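Local coordinates for protein 30-kDa cleavage and polyadenylation specificity factor 30 (Arabidopsis thaliana, PDB 5ZUU) that helps form the 3' ends of pre-mRNA and select poly(A) sites as a CPSF subunit, its YTH domain binding m6A-modified RNA, at residues 18-23 / 47-52; 38-43 / 88-93; 51-56 / 78-83; 58-63 / 72-77. All blocks are in the same frame, centred on the assembly; numbering follows the deposited sequence.

Contact 1 (18-23 / 47-52). With nucleotides of chain F.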
# COMPACT_ATOMS: atom_id res chain seq x y z
N ARG A 18 8.02 7.55 -5.00
CA ARG A 18 7.90 8.02 -3.60
C ARG A 18 7.12 6.98 -2.90
O ARG A 18 6.28 6.26 -3.56
CB ARG A 18 7.16 9.38 -3.54
CG ARG A 18 8.02 10.45 -4.14
CD ARG A 18 7.27 11.74 -4.35
NE ARG A 18 6.98 12.39 -3.06
CZ ARG A 18 6.32 13.55 -2.97
NH1 ARG A 18 5.91 14.16 -4.04
NH2 ARG A 18 6.11 14.10 -1.79
N TYR A 19 7.31 6.93 -1.58
CA TYR A 19 6.83 5.88 -0.71
C TYR A 19 6.14 6.48 0.50
O TYR A 19 6.73 7.38 1.16
CB TYR A 19 8.06 5.04 -0.17
CG TYR A 19 8.88 4.46 -1.26
CD1 TYR A 19 9.84 5.23 -1.93
CD2 TYR A 19 8.65 3.17 -1.69
CE1 TYR A 19 10.58 4.68 -2.98
CE2 TYR A 19 9.39 2.62 -2.73
CZ TYR A 19 10.33 3.38 -3.38
OH TYR A 19 11.02 2.84 -4.43
N PHE A 20 4.94 5.96 0.81
CA PHE A 20 4.14 6.41 1.96
C PHE A 20 3.69 5.20 2.73
O PHE A 20 3.30 4.21 2.13
CB PHE A 20 2.89 7.23 1.50
CG PHE A 20 3.21 8.51 0.81
CD1 PHE A 20 3.64 8.53 -0.48
CD2 PHE A 20 3.09 9.72 1.47
CE1 PHE A 20 4.00 9.74 -1.11
CE2 PHE A 20 3.42 10.92 0.86
CZ PHE A 20 3.89 10.93 -0.43
N VAL A 21 3.76 5.26 4.06
CA VAL A 21 3.12 4.26 4.90
C VAL A 21 1.64 4.59 5.03
O VAL A 21 1.28 5.73 5.30
CB VAL A 21 3.73 4.19 6.32
CG1 VAL A 21 2.94 3.22 7.22
CG2 VAL A 21 5.18 3.75 6.23
N VAL A 22 0.79 3.61 4.77
CA VAL A 22 -0.63 3.73 4.84
C VAL A 22 -1.07 2.84 5.98
O VAL A 22 -0.61 1.69 6.09
CB VAL A 22 -1.28 3.26 3.54
CG1 VAL A 22 -2.78 3.05 3.72
CG2 VAL A 22 -0.98 4.26 2.45
N LYS A 23 -1.86 3.39 6.90
CA LYS A 23 -2.35 2.66 8.09
C LYS A 23 -3.88 2.37 7.99
O LYS A 23 -4.63 3.17 7.45
CB LYS A 23 -2.03 3.44 9.37
CG LYS A 23 -0.51 3.68 9.60
CD LYS A 23 0.28 2.41 9.84
CE LYS A 23 -0.16 1.61 11.05
NZ LYS A 23 0.93 0.74 11.56
N ALA A 47 -4.73 15.54 -0.44
CA ALA A 47 -3.96 16.47 -1.21
C ALA A 47 -2.49 16.02 -1.26
O ALA A 47 -1.78 16.21 -2.29
CB ALA A 47 -4.03 17.84 -0.57
N LYS A 48 -2.03 15.46 -0.17
CA LYS A 48 -0.69 14.98 -0.20
C LYS A 48 -0.45 13.73 -1.02
O LYS A 48 0.56 13.68 -1.71
CB LYS A 48 -0.06 14.91 1.16
CG LYS A 48 -0.14 13.71 2.03
CD LYS A 48 1.04 13.88 2.98
CE LYS A 48 0.71 13.42 4.33
NZ LYS A 48 1.98 13.41 5.09
N LEU A 49 -1.41 12.82 -1.07
CA LEU A 49 -1.28 11.74 -2.01
C LEU A 49 -1.43 12.28 -3.41
O LEU A 49 -0.74 11.77 -4.27
CB LEU A 49 -2.26 10.55 -1.76
CG LEU A 49 -2.05 9.86 -0.44
CD1 LEU A 49 -2.98 8.69 -0.33
CD2 LEU A 49 -0.60 9.41 -0.21
N ASN A 50 -2.27 13.29 -3.65
CA ASN A 50 -2.39 13.79 -5.04
C ASN A 50 -1.12 14.53 -5.47
O ASN A 50 -0.72 14.48 -6.65
CB ASN A 50 -3.66 14.67 -5.25
CG ASN A 50 -4.93 13.86 -5.51
OD1 ASN A 50 -4.86 12.68 -5.83
ND2 ASN A 50 -6.09 14.49 -5.36
N GLU A 51 -0.48 15.22 -4.53
CA GLU A 51 0.74 15.92 -4.85
C GLU A 51 1.81 14.89 -5.25
O GLU A 51 2.59 15.10 -6.16
CB GLU A 51 1.17 16.79 -3.63
CG GLU A 51 2.33 17.79 -3.84
CD GLU A 51 3.76 17.17 -3.76
OE1 GLU A 51 4.73 17.76 -4.31
OE2 GLU A 51 3.94 16.08 -3.16
N ALA A 52 1.88 13.79 -4.53
CA ALA A 52 2.84 12.71 -4.86
C ALA A 52 2.45 12.08 -6.21
O ALA A 52 3.31 11.94 -7.08
CB ALA A 52 2.87 11.68 -3.74
P C F 6 -3.01 6.34 12.62
OP1 C F 6 -2.97 6.74 14.03
OP2 C F 6 -2.64 7.32 11.57
O5' C F 6 -2.01 5.09 12.41
C5' C F 6 -1.58 4.33 13.54
C4' C F 6 -0.09 4.46 13.73
O4' C F 6 0.24 5.82 14.10
C3' C F 6 0.53 3.59 14.82
O3' C F 6 0.78 2.29 14.31
C2' C F 6 1.79 4.37 15.13
O2' C F 6 2.83 4.15 14.20
C1' C F 6 1.27 5.80 15.07
N1 C F 6 0.72 6.34 16.33
C2 C F 6 1.62 6.64 17.37
O2 C F 6 2.82 6.39 17.21
N3 C F 6 1.15 7.19 18.51
C4 C F 6 -0.15 7.47 18.62
N4 C F 6 -0.57 8.01 19.77
C5 C F 6 -1.09 7.19 17.58
C6 C F 6 -0.61 6.63 16.46
P U F 7 0.66 1.01 15.21
OP1 U F 7 0.83 -0.14 14.34
OP2 U F 7 -0.49 1.07 16.05
O5' U F 7 1.92 1.09 16.18
C5' U F 7 3.22 0.95 15.62
C4' U F 7 4.25 1.29 16.65
O4' U F 7 4.07 2.66 17.10
C3' U F 7 4.16 0.46 17.91
O3' U F 7 4.95 -0.69 17.70
C2' U F 7 4.78 1.36 18.95
O2' U F 7 6.18 1.43 18.82
C1' U F 7 4.24 2.71 18.51
N1 U F 7 2.98 3.13 19.12
C2 U F 7 3.01 3.71 20.37
O2 U F 7 4.02 3.76 21.06
N3 U F 7 1.81 4.19 20.82
C4 U F 7 0.61 4.20 20.13
O4 U F 7 -0.38 4.71 20.65
C5 U F 7 0.65 3.57 18.85
C6 U F 7 1.81 3.09 18.39

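Contact 2 (38-43 / 88-93)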
# COMPACT_ATOMS: atom_id res chain seq x y z
N VAL A 38 -8.78 -1.02 -4.58
CA VAL A 38 -9.31 0.27 -4.21
C VAL A 38 -8.91 0.63 -2.80
O VAL A 38 -8.81 -0.23 -1.98
CB VAL A 38 -10.84 0.16 -4.39
CG1 VAL A 38 -11.65 0.47 -3.17
CG2 VAL A 38 -11.27 0.95 -5.59
N TRP A 39 -8.66 1.90 -2.54
CA TRP A 39 -8.47 2.39 -1.20
C TRP A 39 -9.14 3.74 -1.05
O TRP A 39 -9.45 4.41 -2.03
CB TRP A 39 -6.96 2.52 -0.88
CG TRP A 39 -6.63 2.75 0.63
CD1 TRP A 39 -5.98 3.80 1.16
CD2 TRP A 39 -7.01 1.94 1.74
NE1 TRP A 39 -5.90 3.71 2.51
CE2 TRP A 39 -6.49 2.55 2.90
CE3 TRP A 39 -7.67 0.72 1.87
CZ2 TRP A 39 -6.63 1.98 4.19
CZ3 TRP A 39 -7.83 0.18 3.10
CH2 TRP A 39 -7.35 0.83 4.27
N ALA A 40 -9.35 4.14 0.20
CA ALA A 40 -9.71 5.50 0.53
C ALA A 40 -8.93 5.89 1.78
O ALA A 40 -8.84 5.10 2.70
CB ALA A 40 -11.24 5.63 0.77
N THR A 41 -8.44 7.14 1.84
CA THR A 41 -7.74 7.59 3.05
C THR A 41 -8.53 8.66 3.78
O THR A 41 -9.64 9.03 3.38
CB THR A 41 -6.27 8.01 2.74
OG1 THR A 41 -5.56 8.21 3.97
CG2 THR A 41 -6.16 9.28 1.88
N GLN A 42 -7.99 9.15 4.89
CA GLN A 42 -8.59 10.25 5.63
C GLN A 42 -8.59 11.46 4.74
O GLN A 42 -7.66 11.64 3.95
CB GLN A 42 -7.77 10.60 6.85
CG GLN A 42 -7.74 9.49 7.85
CD GLN A 42 -6.82 9.78 8.99
OE1 GLN A 42 -7.20 10.55 9.83
NE2 GLN A 42 -5.58 9.20 9.02
N ARG A 43 -9.63 12.31 4.85
CA ARG A 43 -9.76 13.53 4.00
C ARG A 43 -8.58 14.46 4.04
O ARG A 43 -8.09 14.92 3.02
CB ARG A 43 -11.04 14.26 4.33
CG ARG A 43 -12.26 13.37 4.00
CD ARG A 43 -13.59 14.09 3.97
NE ARG A 43 -13.51 15.14 2.93
CZ ARG A 43 -14.38 16.14 2.76
NH1 ARG A 43 -15.45 16.26 3.54
NH2 ARG A 43 -14.18 17.04 1.79
N GLY A 88 -15.46 -0.38 -2.43
CA GLY A 88 -15.15 0.02 -1.07
C GLY A 88 -16.31 0.65 -0.33
O GLY A 88 -16.35 1.88 -0.17
N ASN A 89 -17.28 -0.16 0.09
CA ASN A 89 -18.01 0.20 1.28
C ASN A 89 -17.20 -0.27 2.52
O ASN A 89 -17.09 -1.45 2.81
CB ASN A 89 -19.47 -0.28 1.27
CG ASN A 89 -20.36 0.65 2.08
OD1 ASN A 89 -20.26 0.66 3.31
ND2 ASN A 89 -21.15 1.49 1.39
N TRP A 90 -16.66 0.70 3.23
CA TRP A 90 -15.64 0.47 4.21
C TRP A 90 -16.31 0.30 5.54
O TRP A 90 -17.38 0.89 5.79
CB TRP A 90 -14.66 1.67 4.26
CG TRP A 90 -14.03 2.00 2.93
CD1 TRP A 90 -14.29 3.09 2.13
CD2 TRP A 90 -13.07 1.22 2.22
NE1 TRP A 90 -13.52 3.03 1.01
CE2 TRP A 90 -12.77 1.90 1.03
CE3 TRP A 90 -12.40 0.03 2.51
CZ2 TRP A 90 -11.86 1.41 0.09
CZ3 TRP A 90 -11.49 -0.44 1.61
CH2 TRP A 90 -11.21 0.25 0.40
N LYS A 91 -15.70 -0.48 6.41
CA LYS A 91 -16.09 -0.51 7.81
C LYS A 91 -15.51 0.72 8.54
O LYS A 91 -14.37 1.07 8.33
CB LYS A 91 -15.57 -1.81 8.42
CG LYS A 91 -15.62 -1.92 9.94
CD LYS A 91 -14.80 -3.11 10.42
CE LYS A 91 -14.77 -3.21 11.94
NZ LYS A 91 -15.97 -3.98 12.37
N HIS A 92 -16.31 1.40 9.38
CA HIS A 92 -15.78 2.32 10.42
C HIS A 92 -16.72 2.45 11.61
O HIS A 92 -17.89 2.16 11.46
CB HIS A 92 -15.41 3.71 9.84
CG HIS A 92 -16.53 4.45 9.18
ND1 HIS A 92 -17.36 3.89 8.24
CD2 HIS A 92 -16.92 5.75 9.29
CE1 HIS A 92 -18.23 4.79 7.82
NE2 HIS A 92 -17.98 5.93 8.45
N GLU A 93 -16.19 2.88 12.76
CA GLU A 93 -16.99 3.03 14.02
C GLU A 93 -17.76 4.38 14.15
O GLU A 93 -17.17 5.44 13.91
CB GLU A 93 -16.10 2.79 15.26
CG GLU A 93 -15.50 4.03 15.93
CD GLU A 93 -14.56 3.69 17.09
OE1 GLU A 93 -14.77 4.21 18.21
OE2 GLU A 93 -13.61 2.91 16.87

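Contact 3 (51-56 / 78-83)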
# COMPACT_ATOMS: atom_id res chain seq x y z
N GLU A 51 -0.48 15.22 -4.53
CA GLU A 51 0.74 15.92 -4.85
C GLU A 51 1.81 14.89 -5.25
O GLU A 51 2.59 15.10 -6.16
CB GLU A 51 1.17 16.79 -3.63
CG GLU A 51 2.33 17.79 -3.84
CD GLU A 51 3.76 17.17 -3.76
OE1 GLU A 51 4.73 17.76 -4.31
OE2 GLU A 51 3.94 16.08 -3.16
N ALA A 52 1.88 13.79 -4.53
CA ALA A 52 2.84 12.71 -4.86
C ALA A 52 2.45 12.08 -6.21
O ALA A 52 3.31 11.94 -7.08
CB ALA A 52 2.87 11.68 -3.74
N PHE A 53 1.17 11.79 -6.40
CA PHE A 53 0.73 11.19 -7.62
C PHE A 53 1.10 12.03 -8.80
O PHE A 53 1.56 11.51 -9.78
CB PHE A 53 -0.79 10.93 -7.62
CG PHE A 53 -1.28 10.14 -8.80
CD1 PHE A 53 -1.24 8.75 -8.77
CD2 PHE A 53 -1.81 10.79 -9.92
CE1 PHE A 53 -1.70 8.02 -9.87
CE2 PHE A 53 -2.29 10.07 -11.02
CZ PHE A 53 -2.23 8.67 -10.98
N ASP A 54 0.97 13.36 -8.71
CA ASP A 54 1.32 14.21 -9.83
C ASP A 54 2.83 14.31 -10.05
O ASP A 54 3.25 14.59 -11.17
CB ASP A 54 0.78 15.66 -9.62
CG ASP A 54 -0.71 15.75 -9.56
OD1 ASP A 54 -1.44 14.77 -9.90
OD2 ASP A 54 -1.16 16.81 -9.07
N SER A 55 3.63 14.19 -8.98
CA SER A 55 5.06 14.46 -9.03
C SER A 55 5.94 13.38 -9.66
O SER A 55 7.01 13.71 -10.17
CB SER A 55 5.62 14.65 -7.62
OG SER A 55 5.44 13.45 -6.88
N VAL A 56 5.55 12.11 -9.55
CA VAL A 56 6.45 10.99 -9.95
C VAL A 56 5.64 9.95 -10.63
O VAL A 56 4.44 9.92 -10.47
CB VAL A 56 7.16 10.31 -8.72
CG1 VAL A 56 8.11 11.25 -8.03
CG2 VAL A 56 6.16 9.81 -7.70
N THR A 78 -2.89 4.00 -8.41
CA THR A 78 -3.08 4.06 -9.87
C THR A 78 -4.12 5.02 -10.36
O THR A 78 -4.28 5.11 -11.56
CB THR A 78 -3.43 2.70 -10.44
OG1 THR A 78 -4.51 2.18 -9.70
CG2 THR A 78 -2.28 1.73 -10.20
N SER A 79 -4.82 5.74 -9.49
CA SER A 79 -5.55 6.91 -9.97
C SER A 79 -5.35 8.08 -9.01
O SER A 79 -5.04 7.89 -7.85
CB SER A 79 -7.04 6.63 -10.19
OG SER A 79 -7.68 6.46 -8.94
N ARG A 80 -5.56 9.27 -9.55
CA ARG A 80 -5.55 10.51 -8.80
C ARG A 80 -6.85 10.54 -7.97
O ARG A 80 -7.84 10.06 -8.40
CB ARG A 80 -5.44 11.69 -9.75
CG ARG A 80 -5.20 13.01 -9.01
CD ARG A 80 -4.87 14.07 -10.00
NE ARG A 80 -4.21 15.23 -9.39
CZ ARG A 80 -4.82 16.26 -8.78
NH1 ARG A 80 -4.07 17.28 -8.35
NH2 ARG A 80 -6.15 16.32 -8.59
N ILE A 81 -6.82 10.99 -6.73
CA ILE A 81 -8.04 11.08 -5.92
C ILE A 81 -8.93 12.23 -6.46
O ILE A 81 -8.48 13.37 -6.63
CB ILE A 81 -7.74 11.34 -4.44
CG1 ILE A 81 -6.81 10.25 -3.82
CG2 ILE A 81 -9.05 11.38 -3.68
CD1 ILE A 81 -6.23 10.57 -2.42
N GLY A 82 -10.20 11.93 -6.64
CA GLY A 82 -11.15 12.81 -7.29
C GLY A 82 -11.61 11.97 -8.44
O GLY A 82 -10.86 11.16 -8.96
N GLY A 83 -12.83 12.04 -8.82
CA GLY A 83 -13.21 11.17 -9.96
C GLY A 83 -13.85 9.91 -9.39
O GLY A 83 -13.40 9.36 -8.36

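Contact 4 (58-63 / 72-77)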
# COMPACT_ATOMS: atom_id res chain seq x y z
N ASN A 58 5.45 6.67 -9.98
CA ASN A 58 4.92 5.65 -9.08
C ASN A 58 4.94 6.09 -7.63
O ASN A 58 5.98 6.45 -7.07
CB ASN A 58 5.80 4.41 -9.13
CG ASN A 58 5.92 3.85 -10.50
OD1 ASN A 58 4.99 3.30 -11.03
ND2 ASN A 58 7.10 3.90 -11.04
N VAL A 59 3.76 6.07 -7.03
CA VAL A 59 3.59 6.27 -5.64
C VAL A 59 3.31 4.91 -5.10
O VAL A 59 2.32 4.19 -5.50
CB VAL A 59 2.42 7.23 -5.38
CG1 VAL A 59 2.15 7.36 -3.88
CG2 VAL A 59 2.75 8.57 -5.97
N ILE A 60 4.23 4.50 -4.24
CA ILE A 60 4.18 3.21 -3.58
C ILE A 60 3.66 3.35 -2.15
O ILE A 60 4.25 4.06 -1.33
CB ILE A 60 5.56 2.51 -3.62
CG1 ILE A 60 6.06 2.45 -5.08
CG2 ILE A 60 5.47 1.09 -2.99
CD1 ILE A 60 5.09 1.79 -6.05
N LEU A 61 2.55 2.68 -1.86
CA LEU A 61 1.86 2.69 -0.55
C LEU A 61 2.17 1.40 0.17
O LEU A 61 1.73 0.35 -0.25
CB LEU A 61 0.36 2.79 -0.79
CG LEU A 61 -0.05 3.98 -1.69
CD1 LEU A 61 -1.53 3.97 -1.88
CD2 LEU A 61 0.35 5.32 -1.08
N ILE A 62 2.90 1.49 1.27
CA ILE A 62 3.25 0.39 2.10
C ILE A 62 2.28 0.31 3.26
O ILE A 62 2.32 1.16 4.16
CB ILE A 62 4.70 0.57 2.62
CG1 ILE A 62 5.67 0.63 1.43
CG2 ILE A 62 5.11 -0.53 3.58
CD1 ILE A 62 7.13 1.03 1.79
N PHE A 63 1.45 -0.74 3.29
CA PHE A 63 0.34 -0.87 4.22
C PHE A 63 0.71 -1.52 5.49
O PHE A 63 1.48 -2.44 5.53
CB PHE A 63 -0.82 -1.70 3.64
CG PHE A 63 -1.73 -0.91 2.79
CD1 PHE A 63 -1.23 -0.29 1.62
CD2 PHE A 63 -3.08 -0.73 3.13
CE1 PHE A 63 -2.08 0.46 0.79
CE2 PHE A 63 -3.91 0.02 2.32
CZ PHE A 63 -3.43 0.62 1.15
N GLN A 72 1.94 -5.39 5.78
CA GLN A 72 1.24 -6.41 5.02
C GLN A 72 1.46 -6.34 3.51
O GLN A 72 0.96 -7.19 2.72
CB GLN A 72 -0.25 -6.33 5.28
CG GLN A 72 -0.74 -6.90 6.57
CD GLN A 72 -0.50 -6.01 7.79
OE1 GLN A 72 -0.57 -4.80 7.71
NE2 GLN A 72 -0.21 -6.61 8.91
N GLY A 73 2.18 -5.35 3.01
CA GLY A 73 2.42 -5.28 1.55
C GLY A 73 2.54 -3.89 1.03
O GLY A 73 2.60 -2.92 1.84
N CYS A 74 2.59 -3.79 -0.29
CA CYS A 74 2.72 -2.55 -0.99
C CYS A 74 1.89 -2.58 -2.28
O CYS A 74 1.68 -3.63 -2.87
CB CYS A 74 4.19 -2.15 -1.20
SG CYS A 74 5.14 -3.13 -2.36
N ALA A 75 1.34 -1.40 -2.59
CA ALA A 75 0.50 -1.13 -3.77
C ALA A 75 0.97 0.11 -4.45
O ALA A 75 1.60 0.94 -3.84
CB ALA A 75 -0.97 -0.99 -3.34
N LYS A 76 0.74 0.18 -5.75
CA LYS A 76 0.92 1.38 -6.48
C LYS A 76 -0.42 2.15 -6.49
O LYS A 76 -1.47 1.56 -6.75
CB LYS A 76 1.28 1.05 -7.93
CG LYS A 76 1.46 2.27 -8.79
CD LYS A 76 1.79 1.83 -10.18
CE LYS A 76 1.32 2.80 -11.20
NZ LYS A 76 2.33 3.84 -11.41
N MET A 77 -0.38 3.44 -6.20
CA MET A 77 -1.54 4.33 -6.38
C MET A 77 -1.78 4.45 -7.88
O MET A 77 -0.93 4.93 -8.58
CB MET A 77 -1.22 5.67 -5.77
CG MET A 77 -2.35 6.66 -5.75
SD MET A 77 -1.82 8.18 -4.95
CE MET A 77 -3.32 9.16 -5.19

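Contact 1 (18-23 / 47-52)
Arg18 and Glu51 reach each other by bending: Arg18 folds at chi3 (70°), and Glu51, with CG anti to its backbone N, folds at chi2 (-82°), the two side chains crossing at about a right angle. Arg18 NH1 donates a hydrogen bond of 2.9 Å to Glu51 OE2 as part of a salt bridge, and NH2 adds a weak second bond to that oxygen. OE2 is met on its syn side, yet the guanidinium and carboxylate planes lie 70° apart, a crossed arrangement in which OE2 takes both bonds. Ala52 CB sits over one face of the guanidinium, 3.9 Å from NH1. Elsewhere Arg18 NE pairs with Glu139.

Deeper in, Phe20 packs its ring against the helix. Leu49 CD2 lies over the face in a CH-pi contact, 4.2 Å from the ring centroid, while Ala52 CB approaches obliquely, 3.5 Å from Phe20 CE1. Alanine, with a single methyl, suits this close approach of helix 46-55 to strand 17-24, whose short segments run nearly antiparallel with axes 10.3 Å apart. This is helix-on-sheet packing within the YTH domain.

Farther along the strand, beyond the helix contact, Lys23 reaches the RNA: NZ donates to U7 of chain F OP1 at 2.9 Å and to C6 of chain F O3' at 3.2 Å, with Ser64 as a further partner. Apolar carbon thus fills the interior, at the partly exposed edge the Arg18 guanidinium is probably held between two acids, Glu51 and Glu139, and a cationic amine suits the phosphate backbone of the RNA.

Contact 2 (38-43 / 88-93)
Trp90 packs its indole against Val38, Trp39 and Ala40, and on this side the fit is close. Val38 CG1 comes to 3.4 Å from Trp90 CZ2, and the valine's chi1 of 123° leaves its branches away from the usual staggered positions. Ala40 CB lies 3.5 Å from Trp90 NE1; so small a residue brings the backbone near the indole. Trp39 meets the CH2 and CZ3 corner of the indole, presenting its edge to the face of Trp90 in a T-shaped pair, the six-membered rings 5.3 Å apart between centroids with planes at 72°. Trp39 CE3 approaches Trp90 CH2 to 3.9 Å. Behind Trp90, Gly88 CA rests 3.7 Å above the indole plane, toward the rim. A CB on Gly88 would collide with Trp90 CZ2, and its positive phi also favours glycine. No hydrogen bond joins the two segments; Trp90 NE1 instead donates to Asn102 OD1, which would help fix the rotation of the indole.

The other side is loose. Beyond Trp90 the chain runs through Lys91 to His92 and Glu93, the last two poorly ordered, and these residues make no contact with 38-43.

Both tryptophans pack on the modified base of the bound RNA, as in the aromatic cage by which YTH domains recognise m6A, and Ala40 O accepts a hydrogen bond from the base N6. The T-shaped contact probably helps to set the angle between the two rings that line the base, and the chemistry implied is recognition by apolar aromatic surface combined with one backbone acceptor.

Contact 3 (51-56 / 78-83)
Charge joins Asp54 to Arg80 in a side-on salt bridge, one nitrogen to each oxygen. Arg80 NE donates to Asp54 OD1 at 2.9 Å and Arg80 NH1 to Asp54 OD2 at 3.0 Å, the bonds nearly straight at 159° and 165°. Each oxygen uses its syn lone pair, and the carboxylate and guanidinium are only 6° from coplanar. Arginine suits this place because its chain, extended from CG to NE, spans the gap so that the guanidinium lies edge-on to the carboxylate and nearly in its plane.

The pair sits on the surface of the YTH domain, where the last turn of helix 46-55 meets the loop that follows strand 70-77. Ser55 OG closes that turn with a hydrogen bond of 2.6 Å to Ala52 O.

Packing is the work of Phe53. One face of its ring lies on the peptide link between Ser79 and Arg80, with Ser79 C 3.7 Å and Arg80 N 3.6 Å above the ring plane, both toward the rim. Arg80 CB touches Phe53 CD2 at 3.7 Å. An alanine in place of Phe53 would probably open a gap over the Ser79-Arg80 peptide and leave the loop freer to shift. Beside them, Asn50 OD1 accepts a hydrogen bond from Ile81 N.

Contact 4 (58-63 / 72-77)
Residues 58-63 and 72-77 pair in antiparallel fashion, their short axes 4.5 Å apart, as the two arms of a beta hairpin at the centre of the YTH domain's sheet. Leu61 and Ala75 form a hydrogen-bonded pair, Leu61 N to Ala75 O at 2.8 Å and Ala75 N to Leu61 O at 2.9 Å. Met77 N continues the pattern to Val59 O. At Gly73 the backbone angles would press any CB against the preceding carbonyl, so glycine suits.

On the face of Ile60, Ile62 and Cys74, Cys74 CB packs against both isoleucines, 3.9 Å from Ile60 CG2 and 4.1 Å from Ile62 CG1. Helix 142-154 packs on Ile62 and Cys74. Toward the open end of the hairpin, Val59 and Met77 lie side by side, pointing the same way, with CB atoms 4.0 Å apart; helix 46-55 touches both.

The Lys76 chain is extended as far as CE and then bends at chi4 (87°), which places NZ beside Asn58. Lys76 NZ donates to Asn58 OD1 at 2.7 Å. An alanine in place of Lys76 would probably leave Asn58 OD1 without this donor and the amide held mainly through ND2, which bonds Asn17. In the lysine bond, NZ is tilted 31° from the plane of the amide carbonyl.

In the fold
From the N terminus, strand 17-24 opens contact 1, and residues 38-43 open contact 2 before helix 46-55 returns to close contact 1; these two therefore cross. The same helix opens contact 3, sharing Glu51 and Ala52 with contact 1. The hairpin follows: contact 4 closes first, at 72-77, then contact 3 at 78-83 and last contact 2 at 88-93, so contact 4 lies within contact 3 and both lie within contact 2. Contact 1 sets the helix on the sheet and contact 4 pairs two of its strands, 58-65 lying next to 17-24. Contact 3 ties the helix end to the loop after the hairpin, while contact 2 joins that loop, farther on, to the edge strand 38-39.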